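Local coordinates for B-cell lymphoma 3 protein (Homo sapiens, PDB 1K1A), which regulates transcription of NF-kappa-B target genes, forming complexes with p50 or p52 homodimers and, in the cytoplasm, inhibiting nuclear entry of p50, at residues E127-V132 against S162-Q167; P153-V158 against S184-S189. All coordinates share one frame; numbering follows the deposited sequence.

Overall arrangement
The two contacts lie in the ankyrin repeat domain of the protein. Contact 1 joins ankyrin repeats 4 and 5, and contact 2 joins repeats 5 and 6. They lie about 14 Å apart, centre to centre. Along the chain their segments alternate: 127-132, 153-158, 162-167, 184-189. Repeat 5 is therefore shared. Its helix 153-159 enters contact 2, and the next helix, 163-171, enters contact 1. These two helices pack on each other, with Val-166 CG2 lying 3.7 Å from Val-158 CG2. Repeat 5 thus links the repeat before it to the repeat after it, in a stack built from neighbour-to-neighbour contacts.

Contact 1: residues E127-V132 against S162-Q167; sequences ECQETV and SLSMVQ
Met-165 packs its sulfur and methyl group against Glu-127, Gln-129 and Val-132. This is the tight part of the contact. The methionine chain bends at chi2 (-59°), and its SD lies 3.9 Å from Val-132 CG2. Met-165 CE sits 3.3 Å from Gln-129 CG. The same methyl, Met-165 CE, is 3.6 Å from Glu-127 O. Val-132, which is buried, also rests on Leu-120, Ala-123 and Val-124 of helix 119-126. The two segments carry the starts of the second helices of ankyrin repeats 4 and 5, so the contact joins equivalent parts of adjacent repeats. Glu-127 ends the preceding helix in a Schellman motif, with positive phi (61°), and Cys-128 is the N-cap of the next. Ser-162 is the N-cap of helix 163-171; its OG accepts a weak bond from Met-165 N. The extended Glu-127 chain passes Met-165 CG and closes on this buried serine, with Glu-127 OE2 3.3 Å from Ser-162 CB. An alanine in place of Glu-127 would probably open a gap beside Ser-162 and thin the packing on Met-165 CG. The solvent side is looser. There Gln-129 and Ser-164, both exposed, meet with Gln-129 NE2 3.8 Å from Ser-164 CB.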
# COMPACT_ATOMS: atom_id res chain seq x y z
N GLU A 127 8.16 0.99 3.55
CA GLU A 127 9.35 1.33 2.77
C GLU A 127 9.93 0.14 2.02
O GLU A 127 11.12 0.11 1.69
CB GLU A 127 10.41 1.98 3.65
CG GLU A 127 9.90 3.20 4.39
CD GLU A 127 10.85 3.65 5.46
OE1 GLU A 127 11.60 2.80 5.99
OE2 GLU A 127 10.86 4.86 5.77
N CYS A 128 9.09 -0.86 1.75
CA CYS A 128 9.51 -2.01 0.97
C CYS A 128 9.51 -1.62 -0.50
O CYS A 128 8.45 -1.41 -1.10
CB CYS A 128 8.58 -3.19 1.22
SG CYS A 128 8.99 -4.67 0.26
N GLN A 129 10.70 -1.52 -1.08
CA GLN A 129 10.83 -1.08 -2.46
C GLN A 129 10.19 -2.06 -3.44
O GLN A 129 9.67 -1.65 -4.47
CB GLN A 129 12.30 -0.85 -2.80
CG GLN A 129 12.95 0.20 -1.89
CD GLN A 129 14.45 0.25 -2.01
OE1 GLN A 129 15.01 -0.12 -3.05
NE2 GLN A 129 15.12 0.72 -0.97
N GLU A 130 10.22 -3.34 -3.10
CA GLU A 130 9.73 -4.38 -4.00
C GLU A 130 8.20 -4.35 -4.19
O GLU A 130 7.71 -4.50 -5.30
CB GLU A 130 10.18 -5.76 -3.51
CG GLU A 130 11.68 -6.00 -3.60
CD GLU A 130 12.48 -5.17 -2.60
OE1 GLU A 130 12.03 -5.00 -1.45
OE2 GLU A 130 13.57 -4.69 -2.97
N THR A 131 7.47 -4.16 -3.09
CA THR A 131 6.01 -4.08 -3.17
C THR A 131 5.56 -2.77 -3.81
O THR A 131 4.63 -2.75 -4.61
CB THR A 131 5.37 -4.27 -1.78
OG1 THR A 131 5.92 -3.32 -0.87
CG2 THR A 131 5.77 -5.61 -1.19
N VAL A 132 6.24 -1.67 -3.48
CA VAL A 132 5.90 -0.40 -4.09
C VAL A 132 6.05 -0.50 -5.61
O VAL A 132 5.13 -0.16 -6.35
CB VAL A 132 6.76 0.78 -3.53
CG1 VAL A 132 6.54 2.05 -4.31
CG2 VAL A 132 6.44 1.00 -2.05
N SER A 162 12.26 9.14 4.27
CA SER A 162 12.79 8.03 3.50
C SER A 162 13.22 8.49 2.11
O SER A 162 12.39 8.56 1.18
CB SER A 162 11.77 6.90 3.37
OG SER A 162 12.32 5.85 2.57
N LEU A 163 14.50 8.78 1.96
CA LEU A 163 15.04 9.21 0.68
C LEU A 163 14.84 8.14 -0.41
O LEU A 163 14.62 8.46 -1.57
CB LEU A 163 16.52 9.56 0.81
CG LEU A 163 17.20 10.08 -0.45
CD1 LEU A 163 16.49 11.33 -0.98
CD2 LEU A 163 18.67 10.37 -0.18
N SER A 164 14.94 6.87 -0.04
CA SER A 164 14.71 5.80 -1.00
C SER A 164 13.30 5.88 -1.60
O SER A 164 13.13 5.87 -2.82
CB SER A 164 14.95 4.43 -0.36
OG SER A 164 16.33 4.27 -0.04
N MET A 165 12.28 5.96 -0.74
CA MET A 165 10.89 6.02 -1.23
C MET A 165 10.62 7.28 -2.04
O MET A 165 9.90 7.25 -3.04
CB MET A 165 9.89 5.92 -0.07
CG MET A 165 9.75 4.54 0.54
SD MET A 165 9.23 3.26 -0.66
CE MET A 165 10.75 2.47 -0.96
N VAL A 166 11.20 8.40 -1.60
CA VAL A 166 11.06 9.65 -2.32
C VAL A 166 11.65 9.52 -3.71
O VAL A 166 11.01 9.87 -4.69
CB VAL A 166 11.72 10.84 -1.55
CG1 VAL A 166 11.85 12.05 -2.45
CG2 VAL A 166 10.88 11.18 -0.29
N GLN A 167 12.85 8.96 -3.80
CA GLN A 167 13.48 8.75 -5.10
C GLN A 167 12.68 7.78 -5.98
O GLN A 167 12.50 8.01 -7.17
CB GLN A 167 14.94 8.30 -4.93
CG GLN A 167 15.86 9.44 -4.43
CD GLN A 167 17.32 9.03 -4.26
OE1 GLN A 167 17.64 7.84 -4.25
NE2 GLN A 167 18.20 10.02 -4.12

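Contact 2: residues P153-V158 against S184-S189; sequences PLIHAV and SSALHS
Val-158 and Ile-155 pack against Ala-186 in a buried, apolar helix-to-helix contact between ankyrin repeats 5 and 6. Helix 153-159 is the first helix of its repeat, and helix 186-193 holds the same place in the next. In the ankyrin fold such first helices stand side by side along the stack. The backbones come close here: Ile-155 CA lies 5.0 Å from Ala-186 CA. The short alanine side chain is consistent with this approach. Ala-186 CB touches Val-158 CG2 at 3.8 Å.

The isoleucine lies against the start of helix 186-193. Its CG1 is anti to the carbonyl carbon (chi1 -69°), and Ile-155 CG1 comes within 4.0 Å of Ala-186 N. Ser-185, the residue before Ala-186, is the N-cap of that helix. The preceding Ser-184 is at the margin of the contact, with Ile-155 CD1 near its carbonyl oxygen, and its hydroxyl is hydrogen-bonded to Asn-213.

Other helices add to the packing. Val-158 also touches Val-166 of helix 163-171 and Leu-198 of helix 196-204, while Ala-186 touches Leu-202. The same valine thus meets both helices of repeat 6 as well as the second helix of its own repeat. Its two methyls divide the work across the contact. CG2 takes the alanine methyl, as above. CG1, anti to the backbone N (chi1 168°), turns to the backbone instead: Val-158 CG1 lies 3.5 Å from Ala-186 O.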
# COMPACT_ATOMS: atom_id res chain seq x y z
N PRO A 153 1.11 9.45 -1.42
CA PRO A 153 2.23 8.61 -0.98
C PRO A 153 3.55 9.40 -0.90
O PRO A 153 4.36 9.15 0.00
CB PRO A 153 2.31 7.55 -2.07
CG PRO A 153 0.88 7.41 -2.53
CD PRO A 153 0.35 8.82 -2.52
N LEU A 154 3.76 10.33 -1.82
CA LEU A 154 5.00 11.11 -1.81
C LEU A 154 5.16 11.90 -0.51
O LEU A 154 6.25 11.94 0.08
CB LEU A 154 5.07 12.05 -3.02
CG LEU A 154 6.34 12.91 -3.09
CD1 LEU A 154 7.59 12.04 -3.09
CD2 LEU A 154 6.32 13.82 -4.31
N ILE A 155 4.09 12.53 -0.07
CA ILE A 155 4.14 13.32 1.15
C ILE A 155 4.37 12.41 2.35
O ILE A 155 5.17 12.72 3.24
CB ILE A 155 2.87 14.20 1.29
CG1 ILE A 155 2.88 15.29 0.22
CG2 ILE A 155 2.77 14.80 2.69
CD1 ILE A 155 1.55 15.99 -0.01
N HIS A 156 3.72 11.25 2.35
CA HIS A 156 3.94 10.27 3.40
C HIS A 156 5.42 9.92 3.47
O HIS A 156 6.02 9.89 4.55
CB HIS A 156 3.11 8.99 3.16
CG HIS A 156 1.66 9.13 3.53
ND1 HIS A 156 1.23 9.20 4.84
CD2 HIS A 156 0.54 9.18 2.77
CE1 HIS A 156 -0.09 9.30 4.87
NE2 HIS A 156 -0.53 9.29 3.62
N ALA A 157 6.02 9.66 2.30
CA ALA A 157 7.44 9.29 2.22
C ALA A 157 8.35 10.39 2.76
O ALA A 157 9.34 10.12 3.45
CB ALA A 157 7.82 8.94 0.78
N VAL A 158 8.02 11.64 2.43
CA VAL A 158 8.81 12.78 2.90
C VAL A 158 8.72 12.92 4.42
O VAL A 158 9.74 13.15 5.08
CB VAL A 158 8.40 14.09 2.21
CG1 VAL A 158 9.01 15.28 2.92
CG2 VAL A 158 8.82 14.07 0.76
N SER A 184 -0.07 22.56 2.28
CA SER A 184 1.37 22.32 2.35
C SER A 184 1.80 21.19 1.40
O SER A 184 1.06 20.22 1.20
CB SER A 184 1.80 22.00 3.78
OG SER A 184 1.77 23.17 4.60
N SER A 185 3.00 21.32 0.85
CA SER A 185 3.54 20.32 -0.08
C SER A 185 4.67 19.52 0.54
O SER A 185 5.07 19.76 1.68
CB SER A 185 4.06 21.02 -1.34
OG SER A 185 5.17 21.85 -1.04
N ALA A 186 5.20 18.55 -0.20
CA ALA A 186 6.33 17.76 0.24
C ALA A 186 7.49 18.69 0.62
O ALA A 186 8.19 18.47 1.61
CB ALA A 186 6.77 16.81 -0.85
N LEU A 187 7.68 19.72 -0.18
CA LEU A 187 8.80 20.65 0.05
C LEU A 187 8.65 21.47 1.34
O LEU A 187 9.66 21.76 2.01
CB LEU A 187 9.00 21.55 -1.17
CG LEU A 187 10.30 22.35 -1.20
CD1 LEU A 187 11.51 21.44 -1.11
CD2 LEU A 187 10.36 23.21 -2.46
N HIS A 188 7.42 21.84 1.70
CA HIS A 188 7.22 22.54 2.98
C HIS A 188 7.75 21.67 4.10
O HIS A 188 8.46 22.14 4.98
CB HIS A 188 5.74 22.80 3.27
CG HIS A 188 5.12 23.84 2.40
ND1 HIS A 188 5.05 25.17 2.75
CD2 HIS A 188 4.48 23.74 1.21
CE1 HIS A 188 4.42 25.85 1.81
NE2 HIS A 188 4.06 25.00 0.86
N SER A 189 7.40 20.38 4.08
CA SER A 189 7.80 19.45 5.12
C SER A 189 9.31 19.26 5.21
O SER A 189 9.90 19.36 6.30
CB SER A 189 7.12 18.09 4.94
OG SER A 189 5.82 18.08 5.51